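Local coordinates for protein cyclic GMP-AMP synthase-like receptor (Tribolium castaneum, PDB 7LT2) that senses double-stranded RNA in innate immunity and, as a nucleotidyltransferase, makes the cyclic dinucleotide 2',3'-cGAMP from ATP and GTP, at residues D72-H78 / D193-V199; F118-F122 / K133-W137; F222-K227 / Y239-Q245. One frame throughout, in Å; residues are numbered along the deposited sequence.

Contact 1. Residues D72-H78 / D193-V199; sequences DLDILLH and DLVACFV
Asp72 and Asp193 stand abreast on two parallel neighbouring strands, 70-77 and 188-200, in the central sheet of a nucleotidyltransferase fold. By similarity both belong to the catalytic magnesium site, Asp72 also binding ATP and Asp193 GTP. Their carboxylates lie within 16° of coplanar, with Asp72 OD1 and Asp193 OD2 4.1 Å apart. One water donates to both oxygens and bridges the two carboxylates. Asp193 OD1 is held by Thr178.

Six backbone hydrogen bonds run from Leu73 N to Val199 N, the odd-numbered residues of 73-77 bonding to either side of their partners. Apolar residues suit most of the buried middle, where both sheet faces are packed; Asp74 is the buried acid there, its OD1 3.6 Å from Val195 CB.

Leu77 can be followed outward. With CG anti to the carbonyl carbon (chi1 -43°), the chain rises over its neighbour: Leu77 CB lies 4.3 Å from the centroid of the Phe198 ring in an off-centre CH-pi contact, Leu77 CG rests 3.3 Å from Cys197 O, and Leu77 CD1 sits over the rim of the same ring face, 4.0 Å from Phe198 CZ. On the other face, Leu76 CD2 meets Cys197 CB while Leu76 CB meets Val199 CG1.

His78 turns its ring edge to the neighbouring strand, and ND1 donates to Val199 O at 3.2 Å, the acceptor only 3° out of the imidazole plane.

Contact 2. Residues F118-F122 / K133-W137; sequences FRKKF and KTLRW
Aromatic packing joins Phe122, at the end of the short helix 118-122, to Trp137 on helix 131-147, the two segments running nearly at right angles (98°). The phenyl edge is directed at the indole face in an edge-to-face pair with planes 51° apart. Its foremost atom, Phe122 CZ, sits over the centre of the indole, 3.4 Å from Trp137 CD2. Trp137 presents that face because its CG is anti to the backbone N (chi1 177°), swinging the broad ring toward the other helix; a large flat surface suits a place that must receive a ring edge. Lys121 adds apolar contact through its aliphatic stem, CB lying 3.9 Å from Trp137 CD1.

Among the polar contacts, Lys133 reaches along the end of the short helix. Its chain, bent at chi3, brings NZ 2.8 Å from Lys120 O, approaching well above the carbonyl plane, and NZ also bonds to Leu123 O. A long, flexible ammonium thus gathers two carbonyls at a helix C terminus, where the last carbonyls of a helix generally lack amide partners from a following turn.

Water supplies the remaining bridges. One molecule donates to both Lys121 O and Lys133 O; another accepts from Trp137 NE1 in the indole plane and, weakly, from Lys121 NZ.

Thr134 OG1 lies at the Phe122 ring edge while bonded to Asp130 O, four residues back, just before helix 131-147. Thr134 also rests on Ala196 and Phe198 of strand 188-200, and helix 44-49 packs on Phe122 through Leu45 and Leu49 and on Trp137 through Phe46.

Contact 3. Residues F222-K227 / Y239-Q245; sequences FFIVPK and YWSLSFQ
Ile224 and Pro226 fit against the broad indole of Trp240 where two antiparallel strands, 222-225 and 240-243, lie side by side in the sheet of the nucleotidyltransferase domain. Ile224 CG1 takes the position between the backbone N and the carbonyl carbon (chi1 63°), which carries CD1 over the rim of one indole face, 3.7 Å from Trp240 CD2. Farther along the indole, Pro226 CB meets Trp240 CZ3 at 3.6 Å; the compact proline ring suits this turn out of the strand and packs beside the six-membered ring.

The other sheet face has a small residue opposite a large one. Ser243 CB nests against the face of the Phe223 ring, a CH-pi contact 3.7 Å from its centroid; the short serine side chain lets the ring lie close. Ser243 OG, anti to its own backbone N, accepts a hydrogen bond from Gln245 NE2 at 2.6 Å, almost exactly in the plane of the amide. This bond helps fix the orientation of the amide of Gln245, by similarity an ATP- and GTP-binding residue. Beside these, Val225 CG2 packs on Ser243 CB.

The backbones pair through Ser243 N to Phe223 O and through two bonds joining Val225 and Ser241; a weak one from Phe223 N to Ser243 O marks where the strands spread. Ser241 OG then reaches Lys227 O at 2.6 Å, tying down the chain beyond Pro226. At the spreading end, Leu242 CD2 lies against Phe222 CE2, and the Phe222 and Phe244 side chains run side by side, their rings oblique.

Strand 188-200 flanks 222-225, and strand 95-100 flanks 240-243. Helix 131-147 touches Pro226 and Trp240 through Thr131, while Phe244 occupies the N-cap position of helix 245-251.

Overall arrangement
From the N terminus, strand 70-77 comes first; its partner in contact 1 arrives only after more than a hundred residues, closing a long loop. Contact 2 is nested inside that loop, joining helices 118-122 and 131-147 across a short connection. Contact 3 follows in series, closing a small loop soon after strand 188-200 ends. Contacts 1 and 3 belong to one sheet, where strands 188-200 and 222-225 are neighbours and Phe198 O probably accepts a hydrogen bond from Ile224 N. Contact 2 lies against this sheet: Phe122 packs on Phe198 and Trp137 on Leu77, both of contact 1, while Thr134 touches Trp240 of contact 3.

Contact 1. Residues D72-H78 / D193-V199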
loop_
_atom_site.group_PDB
_atom_site.type_symbol
_atom_site.label_atom_id
_atom_site.label_comp_id
_atom_site.label_asym_id
_atom_site.label_seq_id
_atom_site.Cartn_x
_atom_site.Cartn_y
_atom_site.Cartn_z
ATOM N N ASP A 72 5.121 2.261 1.202
ATOM C CA ASP A 72 4.932 2.561 2.617
ATOM C C ASP A 72 5.660 1.539 3.478
ATOM O O ASP A 72 5.450 0.331 3.328
ATOM C CB ASP A 72 3.450 2.549 2.990
ATOM C CG ASP A 72 2.722 3.803 2.568
ATOM O OD1 ASP A 72 3.358 4.721 2.000
ATOM O OD2 ASP A 72 1.499 3.861 2.813
ATOM N N LEU A 73 6.485 2.021 4.403
ATOM C CA LEU A 73 6.991 1.169 5.474
ATOM C C LEU A 73 6.008 1.269 6.631
ATOM O O LEU A 73 6.026 2.237 7.394
ATOM C CB LEU A 73 8.395 1.578 5.904
ATOM C CG LEU A 73 9.029 0.575 6.880
ATOM C CD1 LEU A 73 9.309 -0.740 6.167
ATOM C CD2 LEU A 73 10.296 1.154 7.482
ATOM N N ASP A 74 5.130 0.275 6.750
ATOM C CA ASP A 74 4.193 0.211 7.866
ATOM C C ASP A 74 4.935 -0.369 9.062
ATOM O O ASP A 74 5.213 -1.571 9.119
ATOM C CB ASP A 74 2.969 -0.618 7.497
ATOM C CG ASP A 74 2.092 0.069 6.473
ATOM O OD1 ASP A 74 2.026 1.321 6.477
ATOM O OD2 ASP A 74 1.481 -0.638 5.650
ATOM N N ILE A 75 5.275 0.498 10.012
ATOM C CA ILE A 75 6.031 0.123 11.201
ATOM C C ILE A 75 5.022 -0.332 12.249
ATOM O O ILE A 75 4.249 0.479 12.765
ATOM C CB ILE A 75 6.880 1.299 11.703
ATOM C CG1 ILE A 75 7.848 1.759 10.610
ATOM C CG2 ILE A 75 7.643 0.923 12.980
ATOM C CD1 ILE A 75 8.506 3.102 10.884
ATOM N N LEU A 76 5.013 -1.631 12.554
ATOM C CA LEU A 76 3.953 -2.217 13.375
ATOM C C LEU A 76 4.374 -2.221 14.844
ATOM O O LEU A 76 5.303 -2.939 15.237
ATOM C CB LEU A 76 3.613 -3.627 12.895
ATOM C CG LEU A 76 3.254 -3.760 11.406
ATOM C CD1 LEU A 76 2.634 -5.116 11.130
ATOM C CD2 LEU A 76 2.319 -2.654 10.943
ATOM N N LEU A 77 3.686 -1.414 15.646
ATOM C CA LEU A 77 3.874 -1.336 17.087
ATOM C C LEU A 77 2.796 -2.168 17.768
ATOM O O LEU A 77 1.669 -2.263 17.280
ATOM C CB LEU A 77 3.794 0.121 17.553
ATOM C CG LEU A 77 4.539 1.123 16.669
ATOM C CD1 LEU A 77 4.155 2.551 17.012
ATOM C CD2 LEU A 77 6.042 0.918 16.808
ATOM N N HIS A 78 3.139 -2.781 18.898
ATOM C CA HIS A 78 2.202 -3.663 19.585
ATOM C C HIS A 78 2.049 -3.225 21.030
ATOM O O HIS A 78 3.034 -3.186 21.776
ATOM C CB HIS A 78 2.648 -5.126 19.529
ATOM C CG HIS A 78 1.728 -6.050 20.262
ATOM N ND1 HIS A 78 0.435 -6.294 19.850
ATOM C CD2 HIS A 78 1.901 -6.762 21.400
ATOM C CE1 HIS A 78 -0.143 -7.130 20.695
ATOM N NE2 HIS A 78 0.724 -7.426 21.646
ATOM N N ASP A 193 7.634 6.041 2.761
ATOM C CA ASP A 193 6.937 6.741 3.835
ATOM C C ASP A 193 6.960 5.896 5.105
ATOM O O ASP A 193 6.674 4.695 5.069
ATOM C CB ASP A 193 5.497 7.064 3.433
ATOM C CG ASP A 193 5.405 8.245 2.481
ATOM O OD1 ASP A 193 6.458 8.719 2.002
ATOM O OD2 ASP A 193 4.272 8.699 2.215
ATOM N N LEU A 194 7.289 6.527 6.231
ATOM C CA LEU A 194 7.465 5.817 7.499
ATOM C C LEU A 194 6.186 5.992 8.311
ATOM O O LEU A 194 5.974 7.031 8.935
ATOM C CB LEU A 194 8.690 6.340 8.237
ATOM C CG LEU A 194 9.975 6.440 7.409
ATOM C CD1 LEU A 194 11.093 7.059 8.239
ATOM C CD2 LEU A 194 10.389 5.077 6.877
ATOM N N VAL A 195 5.333 4.970 8.295
ATOM C CA VAL A 195 3.966 5.056 8.806
ATOM C C VAL A 195 3.871 4.276 10.115
ATOM O O VAL A 195 4.039 3.050 10.131
ATOM C CB VAL A 195 2.957 4.517 7.782
ATOM C CG1 VAL A 195 1.535 4.703 8.283
ATOM C CG2 VAL A 195 3.164 5.188 6.419
ATOM N N ALA A 196 3.556 4.980 11.205
ATOM C CA ALA A 196 3.407 4.350 12.512
ATOM C C ALA A 196 2.039 3.683 12.618
ATOM O O ALA A 196 1.009 4.362 12.548
ATOM C CB ALA A 196 3.577 5.392 13.617
ATOM N N CYS A 197 2.031 2.363 12.808
ATOM C CA CYS A 197 0.807 1.577 12.880
ATOM C C CYS A 197 0.784 0.763 14.170
ATOM O O CYS A 197 1.808 0.582 14.831
ATOM C CB CYS A 197 0.685 0.622 11.692
ATOM S SG CYS A 197 0.871 1.405 10.065
ATOM N N PHE A 198 -0.398 0.257 14.519
ATOM C CA PHE A 198 -0.555 -0.633 15.665
ATOM C C PHE A 198 -1.151 -1.956 15.205
ATOM O O PHE A 198 -2.172 -1.969 14.509
ATOM C CB PHE A 198 -1.417 0.009 16.755
ATOM C CG PHE A 198 -0.680 1.044 17.555
ATOM C CD1 PHE A 198 0.055 0.681 18.672
ATOM C CD2 PHE A 198 -0.698 2.373 17.174
ATOM C CE1 PHE A 198 0.742 1.636 19.406
ATOM C CE2 PHE A 198 -0.011 3.325 17.899
ATOM C CZ PHE A 198 0.709 2.958 19.014
ATOM N N VAL A 199 -0.512 -3.061 15.599
ATOM C CA VAL A 199 -0.847 -4.399 15.114
ATOM C C VAL A 199 -1.532 -5.189 16.223
ATOM O O VAL A 199 -1.205 -5.041 17.407
ATOM C CB VAL A 199 0.406 -5.138 14.589
ATOM C CG1 VAL A 199 1.451 -5.329 15.690
ATOM C CG2 VAL A 199 0.019 -6.471 13.943
HETATM O O HOH W 1 2.207 7.140 1.755
#

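Contact 2. Residues F118-F122 / K133-W137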
loop_
_atom_site.group_PDB
_atom_site.type_symbol
_atom_site.label_atom_id
_atom_site.label_comp_id
_atom_site.label_asym_id
_atom_site.label_seq_id
_atom_site.Cartn_x
_atom_site.Cartn_y
_atom_site.Cartn_z
ATOM N N PHE A 118 4.004 6.534 27.742
ATOM C CA PHE A 118 3.121 6.103 26.658
ATOM C C PHE A 118 1.843 6.935 26.617
ATOM O O PHE A 118 1.417 7.385 25.547
ATOM C CB PHE A 118 2.785 4.612 26.789
ATOM C CG PHE A 118 1.937 4.083 25.658
ATOM C CD1 PHE A 118 2.533 3.619 24.496
ATOM C CD2 PHE A 118 0.554 4.059 25.752
ATOM C CE1 PHE A 118 1.763 3.142 23.442
ATOM C CE2 PHE A 118 -0.222 3.585 24.700
ATOM C CZ PHE A 118 0.386 3.126 23.544
ATOM N N ARG A 119 1.213 7.148 27.774
ATOM C CA ARG A 119 -0.019 7.927 27.812
ATOM C C ARG A 119 0.201 9.338 27.272
ATOM O O ARG A 119 -0.549 9.808 26.408
ATOM C CB ARG A 119 -0.568 7.963 29.244
ATOM C CG ARG A 119 -1.851 8.754 29.388
ATOM C CD ARG A 119 -2.429 8.653 30.800
ATOM N NE ARG A 119 -3.182 7.420 31.011
ATOM C CZ ARG A 119 -2.977 6.566 32.007
ATOM N NH1 ARG A 119 -2.036 6.770 32.914
ATOM N NH2 ARG A 119 -3.753 5.492 32.110
ATOM N N LYS A 120 1.236 10.028 27.768
ATOM C CA LYS A 120 1.521 11.385 27.305
ATOM C C LYS A 120 1.737 11.428 25.802
ATOM O O LYS A 120 1.309 12.377 25.133
ATOM C CB LYS A 120 2.771 11.945 27.987
ATOM C CG LYS A 120 2.701 12.217 29.458
ATOM C CD LYS A 120 3.999 12.907 29.867
ATOM C CE LYS A 120 4.478 12.441 31.214
ATOM N NZ LYS A 120 4.713 10.980 31.200
ATOM N N LYS A 121 2.433 10.428 25.259
ATOM C CA LYS A 121 2.882 10.493 23.872
ATOM C C LYS A 121 1.825 10.030 22.880
ATOM O O LYS A 121 1.834 10.485 21.731
ATOM C CB LYS A 121 4.147 9.651 23.675
ATOM C CG LYS A 121 5.367 10.127 24.446
ATOM C CD LYS A 121 5.757 11.542 24.076
ATOM C CE LYS A 121 7.027 11.965 24.802
ATOM N NZ LYS A 121 8.166 11.058 24.503
ATOM N N PHE A 122 0.916 9.136 23.282
ATOM C CA PHE A 122 0.028 8.479 22.331
ATOM C C PHE A 122 -1.462 8.662 22.582
ATOM O O PHE A 122 -2.241 8.486 21.636
ATOM C CB PHE A 122 0.292 6.965 22.294
ATOM C CG PHE A 122 1.612 6.578 21.707
ATOM C CD1 PHE A 122 2.733 6.451 22.513
ATOM C CD2 PHE A 122 1.727 6.295 20.355
ATOM C CE1 PHE A 122 3.952 6.063 21.976
ATOM C CE2 PHE A 122 2.942 5.912 19.813
ATOM C CZ PHE A 122 4.055 5.797 20.627
ATOM N N LYS A 133 -1.258 12.397 17.732
ATOM C CA LYS A 133 -0.165 12.209 18.681
ATOM C C LYS A 133 0.803 11.140 18.194
ATOM O O LYS A 133 2.023 11.310 18.293
ATOM C CB LYS A 133 -0.718 11.846 20.060
ATOM C CG LYS A 133 -1.617 12.927 20.651
ATOM C CD LYS A 133 -2.011 12.614 22.082
ATOM C CE LYS A 133 -0.864 12.883 23.037
ATOM N NZ LYS A 133 -1.308 12.996 24.469
ATOM N N THR A 134 0.273 10.036 17.658
ATOM C CA THR A 134 1.120 8.967 17.131
ATOM C C THR A 134 1.999 9.476 15.992
ATOM O O THR A 134 3.198 9.180 15.935
ATOM C CB THR A 134 0.252 7.795 16.652
ATOM O OG1 THR A 134 -0.516 7.278 17.746
ATOM C CG2 THR A 134 1.121 6.670 16.081
ATOM N N LEU A 135 1.412 10.229 15.061
ATOM C CA LEU A 135 2.187 10.733 13.932
ATOM C C LEU A 135 3.260 11.717 14.390
ATOM O O LEU A 135 4.389 11.694 13.885
ATOM C CB LEU A 135 1.253 11.376 12.906
ATOM C CG LEU A 135 0.381 10.400 12.106
ATOM C CD1 LEU A 135 -0.793 11.126 11.460
ATOM C CD2 LEU A 135 1.209 9.690 11.039
ATOM N N ARG A 136 2.931 12.580 15.357
ATOM C CA ARG A 136 3.923 13.526 15.863
ATOM C C ARG A 136 5.054 12.803 16.582
ATOM O O ARG A 136 6.221 13.200 16.472
ATOM C CB ARG A 136 3.260 14.546 16.790
ATOM C CG ARG A 136 2.324 15.485 16.062
ATOM C CD ARG A 136 1.941 16.681 16.916
ATOM N NE ARG A 136 1.088 16.303 18.035
ATOM C CZ ARG A 136 -0.226 16.145 17.953
ATOM N NH1 ARG A 136 -0.872 16.300 16.809
ATOM N NH2 ARG A 136 -0.911 15.828 19.049
ATOM N N TRP A 137 4.727 11.737 17.315
ATOM C CA TRP A 137 5.753 10.970 18.013
ATOM C C TRP A 137 6.713 10.319 17.029
ATOM O O TRP A 137 7.934 10.364 17.220
ATOM C CB TRP A 137 5.092 9.919 18.902
ATOM C CG TRP A 137 6.042 9.016 19.619
ATOM C CD1 TRP A 137 6.683 9.270 20.794
ATOM C CD2 TRP A 137 6.433 7.699 19.223
ATOM N NE1 TRP A 137 7.460 8.191 21.153
ATOM C CE2 TRP A 137 7.320 7.213 20.205
ATOM C CE3 TRP A 137 6.114 6.880 18.138
ATOM C CZ2 TRP A 137 7.900 5.949 20.128
ATOM C CZ3 TRP A 137 6.692 5.624 18.060
ATOM C CH2 TRP A 137 7.574 5.170 19.051
HETATM O O HOH W 2 3.029 12.647 20.505
HETATM O O HOH W 3 9.158 8.035 23.563
#

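Contact 3. Residues F222-K227 / Y239-Q245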
loop_
_atom_site.group_PDB
_atom_site.type_symbol
_atom_site.label_atom_id
_atom_site.label_comp_id
_atom_site.label_asym_id
_atom_site.label_seq_id
_atom_site.Cartn_x
_atom_site.Cartn_y
_atom_site.Cartn_z
ATOM N N PHE A 222 -3.689 -8.183 11.976
ATOM C CA PHE A 222 -4.043 -7.034 11.155
ATOM C C PHE A 222 -3.570 -5.797 11.899
ATOM O O PHE A 222 -3.181 -5.870 13.067
ATOM C CB PHE A 222 -5.550 -6.971 10.895
ATOM C CG PHE A 222 -6.351 -6.692 12.127
ATOM C CD1 PHE A 222 -6.592 -7.694 13.054
ATOM C CD2 PHE A 222 -6.849 -5.424 12.369
ATOM C CE1 PHE A 222 -7.318 -7.438 14.200
ATOM C CE2 PHE A 222 -7.580 -5.159 13.518
ATOM C CZ PHE A 222 -7.815 -6.168 14.434
ATOM N N PHE A 223 -3.596 -4.644 11.236
ATOM C CA PHE A 223 -3.144 -3.448 11.928
ATOM C C PHE A 223 -4.011 -2.253 11.569
ATOM O O PHE A 223 -4.792 -2.277 10.613
ATOM C CB PHE A 223 -1.646 -3.155 11.678
ATOM C CG PHE A 223 -1.231 -3.083 10.226
ATOM C CD1 PHE A 223 -0.867 -4.229 9.534
ATOM C CD2 PHE A 223 -1.118 -1.856 9.589
ATOM C CE1 PHE A 223 -0.445 -4.158 8.209
ATOM C CE2 PHE A 223 -0.692 -1.771 8.273
ATOM C CZ PHE A 223 -0.358 -2.927 7.579
ATOM N N ILE A 224 -3.906 -1.222 12.401
ATOM C CA ILE A 224 -4.621 0.029 12.191
ATOM C C ILE A 224 -3.617 1.090 11.776
ATOM O O ILE A 224 -2.451 1.079 12.190
ATOM C CB ILE A 224 -5.427 0.476 13.432
ATOM C CG1 ILE A 224 -4.505 0.765 14.626
ATOM C CG2 ILE A 224 -6.500 -0.559 13.759
ATOM C CD1 ILE A 224 -5.247 1.272 15.891
ATOM N N VAL A 225 -4.084 2.008 10.938
ATOM C CA VAL A 225 -3.246 2.989 10.253
ATOM C C VAL A 225 -3.765 4.377 10.611
ATOM O O VAL A 225 -4.986 4.591 10.631
ATOM C CB VAL A 225 -3.259 2.745 8.733
ATOM C CG1 VAL A 225 -2.448 3.790 7.997
ATOM C CG2 VAL A 225 -2.718 1.355 8.419
ATOM N N PRO A 226 -2.885 5.349 10.909
ATOM C CA PRO A 226 -3.353 6.657 11.397
ATOM C C PRO A 226 -3.833 7.593 10.300
ATOM O O PRO A 226 -3.503 8.783 10.307
ATOM C CB PRO A 226 -2.114 7.224 12.100
ATOM C CG PRO A 226 -0.970 6.636 11.332
ATOM C CD PRO A 226 -1.415 5.258 10.897
ATOM N N LYS A 227 -4.615 7.074 9.362
ATOM C CA LYS A 227 -5.217 7.881 8.311
ATOM C C LYS A 227 -6.663 8.166 8.695
ATOM O O LYS A 227 -7.479 7.242 8.795
ATOM C CB LYS A 227 -5.143 7.170 6.957
ATOM C CG LYS A 227 -5.677 8.006 5.810
ATOM C CD LYS A 227 -5.225 7.493 4.450
ATOM C CE LYS A 227 -5.959 6.229 4.046
ATOM N NZ LYS A 227 -6.118 6.141 2.566
ATOM N N TYR A 239 -10.102 8.427 15.069
ATOM C CA TYR A 239 -10.492 7.539 13.980
ATOM C C TYR A 239 -9.258 6.966 13.295
ATOM O O TYR A 239 -8.455 7.709 12.720
ATOM C CB TYR A 239 -11.373 8.277 12.971
ATOM C CG TYR A 239 -12.754 8.596 13.487
ATOM C CD1 TYR A 239 -12.970 9.701 14.296
ATOM C CD2 TYR A 239 -13.845 7.792 13.167
ATOM C CE1 TYR A 239 -14.232 10.005 14.775
ATOM C CE2 TYR A 239 -15.117 8.090 13.641
ATOM C CZ TYR A 239 -15.300 9.199 14.449
ATOM O OH TYR A 239 -16.555 9.513 14.930
ATOM N N TRP A 240 -9.124 5.643 13.347
ATOM C CA TRP A 240 -8.042 4.915 12.701
ATOM C C TRP A 240 -8.590 4.102 11.537
ATOM O O TRP A 240 -9.713 3.591 11.605
ATOM C CB TRP A 240 -7.350 3.979 13.693
ATOM C CG TRP A 240 -6.576 4.700 14.738
ATOM C CD1 TRP A 240 -7.081 5.400 15.794
ATOM C CD2 TRP A 240 -5.152 4.800 14.833
ATOM N NE1 TRP A 240 -6.061 5.932 16.542
ATOM C CE2 TRP A 240 -4.865 5.577 15.977
ATOM C CE3 TRP A 240 -4.092 4.312 14.065
ATOM C CZ2 TRP A 240 -3.560 5.878 16.367
ATOM C CZ3 TRP A 240 -2.795 4.606 14.458
ATOM C CH2 TRP A 240 -2.543 5.385 15.598
ATOM N N SER A 241 -7.799 3.986 10.474
ATOM C CA SER A 241 -8.125 3.110 9.357
ATOM C C SER A 241 -7.632 1.698 9.644
ATOM O O SER A 241 -6.653 1.500 10.362
ATOM C CB SER A 241 -7.486 3.604 8.058
ATOM O OG SER A 241 -7.947 4.892 7.701
ATOM N N LEU A 242 -8.309 0.716 9.058
ATOM C CA LEU A 242 -7.884 -0.673 9.133
ATOM C C LEU A 242 -7.060 -1.023 7.906
ATOM O O LEU A 242 -7.374 -0.595 6.791
ATOM C CB LEU A 242 -9.083 -1.612 9.231
ATOM C CG LEU A 242 -9.821 -1.596 10.564
ATOM C CD1 LEU A 242 -11.221 -2.115 10.377
ATOM C CD2 LEU A 242 -9.080 -2.431 11.600
ATOM N N SER A 243 -6.001 -1.793 8.115
ATOM C CA SER A 243 -5.225 -2.350 7.018
ATOM C C SER A 243 -5.346 -3.867 7.054
ATOM O O SER A 243 -4.881 -4.517 7.999
ATOM C CB SER A 243 -3.765 -1.923 7.077
ATOM O OG SER A 243 -3.043 -2.560 6.032
ATOM N N PHE A 244 -5.988 -4.418 6.028
ATOM C CA PHE A 244 -6.012 -5.849 5.775
ATOM C C PHE A 244 -5.145 -6.193 4.566
ATOM O O PHE A 244 -5.400 -7.176 3.862
ATOM C CB PHE A 244 -7.452 -6.322 5.590
ATOM C CG PHE A 244 -8.345 -6.017 6.771
ATOM C CD1 PHE A 244 -8.130 -6.636 7.991
ATOM C CD2 PHE A 244 -9.386 -5.108 6.663
ATOM C CE1 PHE A 244 -8.939 -6.359 9.088
ATOM C CE2 PHE A 244 -10.204 -4.826 7.749
ATOM C CZ PHE A 244 -9.978 -5.455 8.966
ATOM N N GLN A 245 -4.109 -5.379 4.331
ATOM C CA GLN A 245 -3.257 -5.548 3.156
ATOM C C GLN A 245 -2.487 -6.860 3.181
ATOM O O GLN A 245 -2.148 -7.393 2.121
ATOM C CB GLN A 245 -2.263 -4.394 3.045
ATOM C CG GLN A 245 -2.871 -3.026 2.835
ATOM C CD GLN A 245 -1.821 -1.939 2.931
ATOM O OE1 GLN A 245 -1.195 -1.578 1.932
ATOM N NE2 GLN A 245 -1.604 -1.424 4.142
#